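Local coordinates for protein C-1-tetrahydrofolate synthase, cytoplasmic, putative (Trypanosoma brucei, PDB 4CJX) that probably acts as an NADP-dependent methylenetetrahydrofolate dehydrogenase and methenyltetrahydrofolate cyclohydrolase in one-carbon metabolism, working as a homodimer, at residues L59-C64 and S117-L122; K141-L146 and K306-M311; A168-E173 and P298-M303. One frame throughout, in Å; residues are numbered along the deposited sequence.

Contact 1 of 3, residues L59-C64 and S117-L122; sequences LSTIIC and SIVVQL. With 9L9 ((2S)-2-[[4-[[2,4-bis(azanyl)-6-oxidanylidene-1H-pyrimidin-5-yl]carbamoylamino]phenyl]carbonylamino]pentanedioic acid), chain G.
With CG of L59 swung away from its own amide nitrogen (chi1 168°) and the chain turned again at chi2 (66°), methyl CD1 reaches the adjacent strand, touching CB of S117 at 3.7 Å and CG2 of V119 at 3.9 Å. T61, on the same face, lies beside V119 and points the same way, CG2 of T61 being 4.0 Å from CB of V119, while its hydroxyl bonds to R78. On the other face the methyls I62 CD1 and V120 CG2 meet at 4.2 Å, with L109 of helix 99-110 covering I62. Strands 58-64 and 117-120 are parallel neighbours in a three-stranded sheet, with 58-64 in the middle. S60 and I62 turn both N-H and C=O to 117-122, as in V119 N to S60 O (2.7 Å); L59, T61 and I63 bond instead to strand 87-93. The last of the series, Q121 N to I62 O, is 3.0 Å long. From here the chain enters the inhibitor pocket: V120 O takes N2A of the diaminopyrimidine at 2.7 Å, and L122 offers its N-H to N1 and its carbonyl to N7. The amide of Q121 lies over the ring face, NE2 3.4 Å from inhibitor C6, with OE1 held by K77.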
loop_
_atom_site.group_PDB
_atom_site.type_symbol
_atom_site.label_atom_id
_atom_site.label_comp_id
_atom_site.label_asym_id
_atom_site.label_seq_id
_atom_site.Cartn_x
_atom_site.Cartn_y
_atom_site.Cartn_z
ATOM N N LEU B 59 22.329 7.254 -15.228
ATOM C CA LEU B 59 20.916 7.535 -15.117
ATOM C C LEU B 59 20.320 7.646 -16.508
ATOM O O LEU B 59 20.832 8.379 -17.369
ATOM C CB LEU B 59 20.705 8.847 -14.376
ATOM C CG LEU B 59 19.259 9.364 -14.470
ATOM C CD1 LEU B 59 18.300 8.426 -13.746
ATOM C CD2 LEU B 59 19.187 10.777 -13.920
ATOM N N SER B 60 19.229 6.932 -16.718
ATOM C CA SER B 60 18.477 7.088 -17.930
ATOM C C SER B 60 17.143 7.776 -17.674
ATOM O O SER B 60 16.393 7.328 -16.824
ATOM C CB SER B 60 18.216 5.733 -18.568
ATOM O OG SER B 60 17.511 5.955 -19.777
ATOM N N THR B 61 16.835 8.831 -18.434
ATOM C CA THR B 61 15.485 9.424 -18.438
ATOM C C THR B 61 14.836 9.405 -19.827
ATOM O O THR B 61 15.420 9.876 -20.800
ATOM C CB THR B 61 15.517 10.882 -17.966
ATOM O OG1 THR B 61 16.439 11.602 -18.779
ATOM C CG2 THR B 61 15.937 10.982 -16.502
ATOM N N ILE B 62 13.621 8.875 -19.887
ATOM C CA ILE B 62 12.824 8.800 -21.087
ATOM C C ILE B 62 11.659 9.765 -20.952
ATOM O O ILE B 62 10.897 9.693 -20.004
ATOM C CB ILE B 62 12.255 7.384 -21.282
ATOM C CG1 ILE B 62 13.390 6.351 -21.421
ATOM C CG2 ILE B 62 11.333 7.342 -22.489
ATOM C CD1 ILE B 62 12.911 4.911 -21.417
ATOM N N ILE B 63 11.531 10.674 -21.906
ATOM C CA ILE B 63 10.384 11.551 -21.982
ATOM C C ILE B 63 9.648 11.308 -23.295
ATOM O O ILE B 63 10.264 11.215 -24.358
ATOM C CB ILE B 63 10.795 13.029 -21.796
ATOM C CG1 ILE B 63 9.564 13.947 -21.841
ATOM C CG2 ILE B 63 11.793 13.472 -22.855
ATOM C CD1 ILE B 63 9.866 15.382 -21.446
ATOM N N CYS B 64 8.331 11.150 -23.200
ATOM C CA CYS B 64 7.466 11.028 -24.360
ATOM C C CYS B 64 6.669 12.330 -24.493
ATOM O O CYS B 64 6.080 12.800 -23.519
ATOM C CB CYS B 64 6.497 9.855 -24.198
ATOM S SG CYS B 64 7.255 8.220 -24.049
ATOM N N SER B 117 19.990 3.151 -13.509
ATOM C CA SER B 117 18.652 3.669 -13.216
ATOM C C SER B 117 17.908 4.014 -14.499
ATOM O O SER B 117 18.473 4.665 -15.369
ATOM C CB SER B 117 18.756 4.967 -12.383
ATOM O OG SER B 117 18.833 4.678 -11.003
ATOM N N ILE B 118 16.629 3.648 -14.564
ATOM C CA ILE B 118 15.738 4.043 -15.647
ATOM C C ILE B 118 14.512 4.783 -15.121
ATOM O O ILE B 118 13.745 4.258 -14.312
ATOM C CB ILE B 118 15.252 2.813 -16.439
ATOM C CG1 ILE B 118 16.439 2.100 -17.087
ATOM C CG2 ILE B 118 14.222 3.215 -17.486
ATOM C CD1 ILE B 118 16.123 0.694 -17.565
ATOM N N VAL B 119 14.328 6.002 -15.611
ATOM C CA VAL B 119 13.213 6.849 -15.236
ATOM C C VAL B 119 12.325 7.061 -16.466
ATOM O O VAL B 119 12.774 7.581 -17.503
ATOM C CB VAL B 119 13.717 8.209 -14.699
ATOM C CG1 VAL B 119 12.580 9.238 -14.600
ATOM C CG2 VAL B 119 14.389 8.061 -13.343
ATOM N N VAL B 120 11.063 6.666 -16.357
ATOM C CA VAL B 120 10.098 6.906 -17.430
ATOM C C VAL B 120 9.212 8.055 -16.942
ATOM O O VAL B 120 8.358 7.857 -16.091
ATOM C CB VAL B 120 9.261 5.637 -17.766
ATOM C CG1 VAL B 120 8.161 5.948 -18.780
ATOM C CG2 VAL B 120 10.160 4.500 -18.256
ATOM N N GLN B 121 9.441 9.255 -17.466
ATOM C CA GLN B 121 8.735 10.447 -16.989
ATOM C C GLN B 121 7.220 10.356 -17.247
ATOM O O GLN B 121 6.774 10.088 -18.346
ATOM C CB GLN B 121 9.347 11.717 -17.597
ATOM C CG GLN B 121 8.883 13.030 -16.967
ATOM C CD GLN B 121 9.403 13.287 -15.562
ATOM O OE1 GLN B 121 10.450 12.777 -15.149
ATOM N NE2 GLN B 121 8.683 14.118 -14.827
ATOM N N LEU B 122 6.449 10.515 -16.177
ATOM C CA LEU B 122 5.001 10.494 -16.248
ATOM C C LEU B 122 4.495 11.941 -16.220
ATOM O O LEU B 122 5.143 12.819 -15.628
ATOM C CB LEU B 122 4.428 9.711 -15.046
ATOM C CG LEU B 122 5.013 8.336 -14.698
ATOM C CD1 LEU B 122 4.360 7.758 -13.444
ATOM C CD2 LEU B 122 4.847 7.390 -15.869
HETATM N N2A 9L9 G . 8.741 8.851 -13.570
HETATM N N1 9L9 G . 7.534 10.912 -13.183
HETATM C C2 9L9 G . 8.507 10.064 -12.776
HETATM N N3 9L9 G . 9.274 10.292 -11.635
HETATM C C4 9L9 G . 8.931 11.486 -10.984
HETATM O O4A 9L9 G . 9.605 11.668 -9.982
HETATM N N5A 9L9 G . 7.762 13.612 -10.777
HETATM C C5 9L9 G . 7.922 12.375 -11.376
HETATM C C6 9L9 G . 7.253 12.050 -12.514
HETATM N N7 9L9 G . 6.183 12.919 -13.004
HETATM O O8A 9L9 G . 9.803 14.448 -11.360
HETATM N N9 9L9 G . 8.337 15.746 -10.249
HETATM C C1B 9L9 G . 9.092 16.876 -10.106
HETATM C C2B 9L9 G . 8.433 18.037 -9.656
HETATM C C3B 9L9 G . 9.105 19.250 -9.495
HETATM C C4B 9L9 G . 10.469 19.354 -9.780
HETATM C C5B 9L9 G . 11.142 18.180 -10.182
HETATM C C6B 9L9 G . 10.468 16.964 -10.355
HETATM C C7B 9L9 G . 11.203 20.660 -9.533
HETATM O O7B 9L9 G . 12.373 20.586 -9.244
HETATM C CAW 9L9 G . 8.699 14.587 -10.860
HETATM N N 9L9 G . 10.577 21.857 -9.538
HETATM C CA 9L9 G . 11.199 23.132 -9.198
HETATM C C 9L9 G . 10.741 23.518 -7.811
HETATM O OXT 9L9 G . 9.674 23.025 -7.417
HETATM C CB 9L9 G . 10.791 24.289 -10.078
HETATM C CG 9L9 G . 10.403 23.832 -11.470
HETATM C CD 9L9 G . 10.395 25.022 -12.377
HETATM O OE1 9L9 G . 11.431 25.679 -12.471
HETATM O OE2 9L9 G . 9.356 25.300 -12.992
HETATM O O 9L9 G . 11.398 24.320 -7.105
HETATM O O HOH W 1 7.018 11.510 -20.750
#

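Contact 2 of 3, residues K141-L146 and K306-M311; sequences KDADCL and KNTLTM. With 9L9 ((2S)-2-[[4-[[2,4-bis(azanyl)-6-oxidanylidene-1H-pyrimidin-5-yl]carbamoylamino]phenyl]carbonylamino]pentanedioic acid), chain G.
The amide nitrogen ND2 of N307 serves two carbonyls, A143 O across this contact and V164 O beyond it. The bond to A143 O is 2.9 Å long and well formed: the donor lies in the carbonyl plane, with a C=O...N angle of 160°, and the acceptor sits almost in the plane of the amide. With both oxygens gripping the same nitrogen, rotation of the amide should be fixed. One helical turn further on, M311 folds over the backbone of 141-146. Its chi2 of 143° lies well off the staggered value, and with the further bend at chi3 (85°) it lays methyl CE against main-chain atoms, 3.2 Å from C of K141 and 3.4 Å from N of A143. That packing is tight. On the side chain of A143 it is easier, with CE of M311 3.9 Å from CB of A143. The segment stays compact through a type I turn from D142 to C145, overlapped at its start by an inverse gamma turn centred on D142. The D142 carboxylate braces it: OD1 accepts the N-H of L146 through its syn lone pair at 3.0 Å, and OD2 is bonded to N150 and to the N-H of L147. D144, whose CB points away from the helix, presents its carboxylate to the inhibitor in a two-pronged grip, OD1 to N3 at 2.8 Å and OD2 to N2A at 2.9 Å. The helix therefore packs on the A143 side of the turn, while D144 binds the pyrimidine. Around it, A143 and M311 both lean on S117 of strand 117-120, K141 NZ meets carbonyls of L109, N110 and C115 near helix 99-110, C166 of helix 166-178 lies beside N307, and L309 packs on helix 30-51.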
loop_
_atom_site.group_PDB
_atom_site.type_symbol
_atom_site.label_atom_id
_atom_site.label_comp_id
_atom_site.label_asym_id
_atom_site.label_seq_id
_atom_site.Cartn_x
_atom_site.Cartn_y
_atom_site.Cartn_z
ATOM N N LYS B 141 16.905 -1.665 -11.708
ATOM C CA LYS B 141 17.004 -0.305 -12.305
ATOM C C LYS B 141 15.753 0.601 -12.147
ATOM O O LYS B 141 15.674 1.690 -12.726
ATOM C CB LYS B 141 17.352 -0.409 -13.796
ATOM C CG LYS B 141 18.640 -1.185 -14.055
ATOM C CD LYS B 141 19.133 -1.027 -15.471
ATOM C CE LYS B 141 20.133 -2.115 -15.829
ATOM N NZ LYS B 141 20.947 -1.675 -16.978
ATOM N N ASP B 142 14.781 0.143 -11.368
ATOM C CA ASP B 142 13.513 0.858 -11.171
ATOM C C ASP B 142 13.727 1.988 -10.143
ATOM O O ASP B 142 13.357 1.871 -8.994
ATOM C CB ASP B 142 12.448 -0.151 -10.727
ATOM C CG ASP B 142 11.136 0.498 -10.286
ATOM O OD1 ASP B 142 10.757 1.554 -10.826
ATOM O OD2 ASP B 142 10.481 -0.099 -9.390
ATOM N N ALA B 143 14.352 3.078 -10.583
ATOM C CA ALA B 143 14.710 4.187 -9.707
ATOM C C ALA B 143 13.490 4.910 -9.105
ATOM O O ALA B 143 13.570 5.409 -7.997
ATOM C CB ALA B 143 15.578 5.177 -10.462
ATOM N N ASP B 144 12.377 4.958 -9.838
ATOM C CA ASP B 144 11.155 5.552 -9.314
ATOM C C ASP B 144 10.390 4.665 -8.357
ATOM O O ASP B 144 9.430 5.128 -7.757
ATOM C CB ASP B 144 10.201 5.925 -10.430
ATOM C CG ASP B 144 10.625 7.172 -11.169
ATOM O OD1 ASP B 144 10.817 8.237 -10.516
ATOM O OD2 ASP B 144 10.730 7.077 -12.407
ATOM N N CYS B 145 10.780 3.399 -8.221
ATOM C CA CYS B 145 10.055 2.458 -7.354
ATOM C C CYS B 145 8.593 2.380 -7.809
ATOM O O CYS B 145 7.655 2.522 -7.028
ATOM C CB CYS B 145 10.177 2.857 -5.873
ATOM S SG CYS B 145 9.548 1.601 -4.737
ATOM N N LEU B 146 8.405 2.187 -9.101
ATOM C CA LEU B 146 7.069 2.097 -9.678
ATOM C C LEU B 146 6.589 0.632 -9.798
ATOM O O LEU B 146 5.385 0.387 -9.912
ATOM C CB LEU B 146 7.042 2.782 -11.054
ATOM C CG LEU B 146 6.758 4.283 -11.003
ATOM C CD1 LEU B 146 7.128 4.917 -12.329
ATOM C CD2 LEU B 146 5.297 4.588 -10.646
ATOM N N LYS B 306 20.064 9.930 -5.272
ATOM C CA LYS B 306 20.380 9.064 -4.140
ATOM C C LYS B 306 20.042 7.582 -4.452
ATOM O O LYS B 306 20.907 6.710 -4.331
ATOM C CB LYS B 306 19.688 9.580 -2.867
ATOM C CG LYS B 306 20.202 8.927 -1.594
ATOM C CD LYS B 306 19.685 9.631 -0.355
ATOM C CE LYS B 306 20.264 9.033 0.926
ATOM N NZ LYS B 306 19.329 9.254 2.084
ATOM N N ASN B 307 18.813 7.315 -4.887
ATOM C CA ASN B 307 18.406 5.972 -5.287
ATOM C C ASN B 307 19.395 5.386 -6.300
ATOM O O ASN B 307 19.823 4.241 -6.187
ATOM C CB ASN B 307 17.012 5.959 -5.921
ATOM C CG ASN B 307 15.894 6.185 -4.927
ATOM O OD1 ASN B 307 16.133 6.420 -3.748
ATOM N ND2 ASN B 307 14.660 6.133 -5.409
ATOM N N THR B 308 19.757 6.210 -7.279
ATOM C CA THR B 308 20.633 5.794 -8.358
ATOM C C THR B 308 22.041 5.438 -7.859
ATOM O O THR B 308 22.614 4.418 -8.268
ATOM C CB THR B 308 20.686 6.902 -9.435
ATOM O OG1 THR B 308 19.352 7.153 -9.937
ATOM C CG2 THR B 308 21.624 6.517 -10.551
ATOM N N LEU B 309 22.580 6.250 -6.954
ATOM C CA LEU B 309 23.869 5.945 -6.332
ATOM C C LEU B 309 23.785 4.677 -5.484
ATOM O O LEU B 309 24.701 3.867 -5.514
ATOM C CB LEU B 309 24.371 7.122 -5.492
ATOM C CG LEU B 309 25.767 7.018 -4.874
ATOM C CD1 LEU B 309 26.865 6.898 -5.922
ATOM C CD2 LEU B 309 26.009 8.235 -3.997
ATOM N N THR B 310 22.684 4.500 -4.749
ATOM C CA THR B 310 22.448 3.260 -4.009
ATOM C C THR B 310 22.403 2.058 -4.958
ATOM O O THR B 310 23.051 1.026 -4.702
ATOM C CB THR B 310 21.193 3.344 -3.122
ATOM O OG1 THR B 310 21.372 4.401 -2.175
ATOM C CG2 THR B 310 20.976 2.071 -2.361
ATOM N N MET B 311 21.697 2.201 -6.081
ATOM C CA MET B 311 21.612 1.114 -7.078
ATOM C C MET B 311 22.987 0.849 -7.723
ATOM O O MET B 311 23.393 -0.299 -7.897
ATOM C CB MET B 311 20.532 1.420 -8.126
ATOM C CG MET B 311 19.119 1.470 -7.531
ATOM S SD MET B 311 18.016 2.729 -8.252
ATOM C CE MET B 311 17.418 1.800 -9.653
HETATM N N2A 9L9 G . 8.741 8.851 -13.570
HETATM N N1 9L9 G . 7.534 10.912 -13.183
HETATM C C2 9L9 G . 8.507 10.064 -12.776
HETATM N N3 9L9 G . 9.274 10.292 -11.635
HETATM C C4 9L9 G . 8.931 11.486 -10.984
HETATM O O4A 9L9 G . 9.605 11.668 -9.982
HETATM N N5A 9L9 G . 7.762 13.612 -10.777
HETATM C C5 9L9 G . 7.922 12.375 -11.376
HETATM C C6 9L9 G . 7.253 12.050 -12.514
HETATM N N7 9L9 G . 6.183 12.919 -13.004
HETATM O O8A 9L9 G . 9.803 14.448 -11.360
HETATM N N9 9L9 G . 8.337 15.746 -10.249
HETATM C C1B 9L9 G . 9.092 16.876 -10.106
HETATM C C2B 9L9 G . 8.433 18.037 -9.656
HETATM C C3B 9L9 G . 9.105 19.250 -9.495
HETATM C C4B 9L9 G . 10.469 19.354 -9.780
HETATM C C5B 9L9 G . 11.142 18.180 -10.182
HETATM C C6B 9L9 G . 10.468 16.964 -10.355
HETATM C C7B 9L9 G . 11.203 20.660 -9.533
HETATM O O7B 9L9 G . 12.373 20.586 -9.244
HETATM C CAW 9L9 G . 8.699 14.587 -10.860
HETATM N N 9L9 G . 10.577 21.857 -9.538
HETATM C CA 9L9 G . 11.199 23.132 -9.198
HETATM C C 9L9 G . 10.741 23.518 -7.811
HETATM O OXT 9L9 G . 9.674 23.025 -7.417
HETATM C CB 9L9 G . 10.791 24.289 -10.078
HETATM C CG 9L9 G . 10.403 23.832 -11.470
HETATM C CD 9L9 G . 10.395 25.022 -12.377
HETATM O OE1 9L9 G . 11.431 25.679 -12.471
HETATM O OE2 9L9 G . 9.356 25.300 -12.992
HETATM O O 9L9 G . 11.398 24.320 -7.105
#

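Contact 3 of 3, residues A168-E173 and P298-M303; sequences ASAVME and PVTVSM. With 9L9 ((2S)-2-[[4-[[2,4-bis(azanyl)-6-oxidanylidene-1H-pyrimidin-5-yl]carbamoylamino]phenyl]carbonylamino]pentanedioic acid), chain G.
A170 fills the tight centre of the crossing: its CB comes to 3.5 Å from the backbone N of T300, 3.6 Å from OG1 of T300 and 3.7 Å from CG1 of V299. A methyl this small lets the two helices come close, their local axes 8.1 Å apart. The T300 hydroxyl meets it only by packing, being hydrogen-bonded to V296 O one turn back. M303 adds to the packing beside A170. With CG anti to the carbonyl carbon (chi1 -64°), M303 sets CG 3.6 Å from the backbone N of A170, and the turn at chi2 lays SD 3.6 Å from OG of S169, a residue that stays partly exposed. The segments cross at 112°, steeply enough that only a small patch is shared. Helix 166-178 belongs to the nucleotide-binding part of the enzyme, preceding strand 186-190 of the parallel sheet, while helix 296-316 is the long C-terminal helix that runs on from there to the catalytic domain. Toward E173, partly open to solvent, the packing thins. It offers only its aliphatic stem: the side chains of E173 and V299 cross at about a right angle, with CG of E173 4.0 Å from CG1 of V299, and the carboxylate forms a salt bridge with R176. On the face of 298-303 turned from this crossing, V301 CG2 touches C5B of the inhibitor's phenyl ring at 3.8 Å and P298 lies beside the alpha-carboxylate of its glutamate end.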
loop_
_atom_site.group_PDB
_atom_site.type_symbol
_atom_site.label_atom_id
_atom_site.label_comp_id
_atom_site.label_asym_id
_atom_site.label_seq_id
_atom_site.Cartn_x
_atom_site.Cartn_y
_atom_site.Cartn_z
ATOM N N ALA B 168 7.986 10.708 -2.459
ATOM C CA ALA B 168 7.721 10.243 -1.092
ATOM C C ALA B 168 8.966 10.380 -0.264
ATOM O O ALA B 168 8.935 10.860 0.863
ATOM C CB ALA B 168 7.266 8.799 -1.088
ATOM N N SER B 169 10.076 9.966 -0.847
ATOM C CA SER B 169 11.342 10.081 -0.169
ATOM C C SER B 169 11.721 11.540 0.219
ATOM O O SER B 169 12.260 11.788 1.299
ATOM C CB SER B 169 12.384 9.504 -1.073
ATOM O OG SER B 169 13.559 9.347 -0.369
ATOM N N ALA B 170 11.472 12.472 -0.700
ATOM C CA ALA B 170 11.736 13.879 -0.499
ATOM C C ALA B 170 10.895 14.429 0.664
ATOM O O ALA B 170 11.405 15.204 1.444
ATOM C CB ALA B 170 11.435 14.657 -1.767
ATOM N N VAL B 171 9.635 14.005 0.774
ATOM C CA VAL B 171 8.774 14.424 1.872
ATOM C C VAL B 171 9.372 13.992 3.189
ATOM O O VAL B 171 9.450 14.789 4.147
ATOM C CB VAL B 171 7.349 13.846 1.758
ATOM C CG1 VAL B 171 6.592 14.035 3.049
ATOM C CG2 VAL B 171 6.595 14.505 0.611
ATOM N N MET B 172 9.792 12.727 3.248
ATOM C CA MET B 172 10.337 12.192 4.484
ATOM C C MET B 172 11.638 12.917 4.824
ATOM O O MET B 172 11.902 13.227 5.988
ATOM C CB MET B 172 10.552 10.657 4.401
ATOM C CG MET B 172 9.286 9.827 4.232
ATOM S SD MET B 172 7.925 10.280 5.321
ATOM C CE MET B 172 8.420 9.577 6.893
ATOM N N GLU B 173 12.426 13.241 3.802
ATOM C CA GLU B 173 13.661 13.997 4.014
ATOM C C GLU B 173 13.387 15.422 4.540
ATOM O O GLU B 173 14.127 15.929 5.391
ATOM C CB GLU B 173 14.482 14.040 2.719
ATOM C CG GLU B 173 15.732 14.914 2.749
ATOM C CD GLU B 173 16.848 14.399 3.662
ATOM O OE1 GLU B 173 16.840 13.220 4.083
ATOM O OE2 GLU B 173 17.747 15.211 3.960
ATOM N N PRO B 298 12.910 20.304 -5.684
ATOM C CA PRO B 298 14.343 20.095 -5.850
ATOM C C PRO B 298 14.830 18.851 -5.098
ATOM O O PRO B 298 15.717 18.137 -5.605
ATOM C CB PRO B 298 14.970 21.392 -5.301
ATOM C CG PRO B 298 13.846 22.391 -5.362
ATOM C CD PRO B 298 12.596 21.624 -5.117
ATOM N N VAL B 299 14.236 18.583 -3.941
ATOM C CA VAL B 299 14.600 17.410 -3.155
ATOM C C VAL B 299 14.153 16.108 -3.827
ATOM O O VAL B 299 14.857 15.109 -3.750
ATOM C CB VAL B 299 14.117 17.507 -1.694
ATOM C CG1 VAL B 299 14.614 16.312 -0.877
ATOM C CG2 VAL B 299 14.660 18.791 -1.080
ATOM N N THR B 300 13.020 16.132 -4.515
ATOM C CA THR B 300 12.617 15.015 -5.344
ATOM C C THR B 300 13.704 14.619 -6.370
ATOM O O THR B 300 13.999 13.436 -6.534
ATOM C CB THR B 300 11.281 15.310 -6.050
ATOM O OG1 THR B 300 10.267 15.432 -5.055
ATOM C CG2 THR B 300 10.904 14.197 -7.015
ATOM N N VAL B 301 14.299 15.607 -7.031
ATOM C CA VAL B 301 15.411 15.348 -7.950
ATOM C C VAL B 301 16.604 14.736 -7.217
ATOM O O VAL B 301 17.231 13.793 -7.724
ATOM C CB VAL B 301 15.877 16.630 -8.682
ATOM C CG1 VAL B 301 17.113 16.364 -9.533
ATOM C CG2 VAL B 301 14.758 17.212 -9.534
ATOM N N SER B 302 16.917 15.269 -6.033
ATOM C CA SER B 302 18.038 14.780 -5.232
ATOM C C SER B 302 17.844 13.333 -4.778
ATOM O O SER B 302 18.805 12.569 -4.695
ATOM C CB SER B 302 18.252 15.671 -3.997
ATOM O OG SER B 302 18.586 16.985 -4.411
ATOM N N MET B 303 16.614 12.970 -4.467
ATOM C CA MET B 303 16.325 11.590 -4.060
ATOM C C MET B 303 16.473 10.581 -5.207
ATOM O O MET B 303 16.801 9.420 -4.962
ATOM C CB MET B 303 14.928 11.482 -3.443
ATOM C CG MET B 303 14.736 12.259 -2.139
ATOM S SD MET B 303 15.991 11.917 -0.889
ATOM C CE MET B 303 17.135 13.249 -1.152
HETATM N N2A 9L9 G . 8.741 8.851 -13.570
HETATM N N1 9L9 G . 7.534 10.912 -13.183
HETATM C C2 9L9 G . 8.507 10.064 -12.776
HETATM N N3 9L9 G . 9.274 10.292 -11.635
HETATM C C4 9L9 G . 8.931 11.486 -10.984
HETATM O O4A 9L9 G . 9.605 11.668 -9.982
HETATM N N5A 9L9 G . 7.762 13.612 -10.777
HETATM C C5 9L9 G . 7.922 12.375 -11.376
HETATM C C6 9L9 G . 7.253 12.050 -12.514
HETATM N N7 9L9 G . 6.183 12.919 -13.004
HETATM O O8A 9L9 G . 9.803 14.448 -11.360
HETATM N N9 9L9 G . 8.337 15.746 -10.249
HETATM C C1B 9L9 G . 9.092 16.876 -10.106
HETATM C C2B 9L9 G . 8.433 18.037 -9.656
HETATM C C3B 9L9 G . 9.105 19.250 -9.495
HETATM C C4B 9L9 G . 10.469 19.354 -9.780
HETATM C C5B 9L9 G . 11.142 18.180 -10.182
HETATM C C6B 9L9 G . 10.468 16.964 -10.355
HETATM C C7B 9L9 G . 11.203 20.660 -9.533
HETATM O O7B 9L9 G . 12.373 20.586 -9.244
HETATM C CAW 9L9 G . 8.699 14.587 -10.860
HETATM N N 9L9 G . 10.577 21.857 -9.538
HETATM C CA 9L9 G . 11.199 23.132 -9.198
HETATM C C 9L9 G . 10.741 23.518 -7.811
HETATM O OXT 9L9 G . 9.674 23.025 -7.417
HETATM C CB 9L9 G . 10.791 24.289 -10.078
HETATM C CG 9L9 G . 10.403 23.832 -11.470
HETATM C CD 9L9 G . 10.395 25.022 -12.377
HETATM O OE1 9L9 G . 11.431 25.679 -12.471
HETATM O OE2 9L9 G . 9.356 25.300 -12.992
HETATM O O 9L9 G . 11.398 24.320 -7.105
#

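Following the chain from the N terminus, contact 1 comes first: segment 117-122 returns beside 59-64 after 52 mostly helical residues, completing one edge of the three-stranded sheet before either other contact begins. Contact 2 then opens at 141-146 and contact 3 at 168-173. Both wait for the C-terminal helix 296-316, which closes contact 3 at 298-303 and contact 2 at 306-311, so the smaller loop of contact 3 lies within the larger one of contact 2. Contacts 1 and 2 touch directly, probably through hydrogen bonds S117 to T308 and I118 to K141. By taking part in both contacts 2 and 3, helix 296-316 joins the nucleotide-binding and catalytic parts, and all three contacts border the inhibitor.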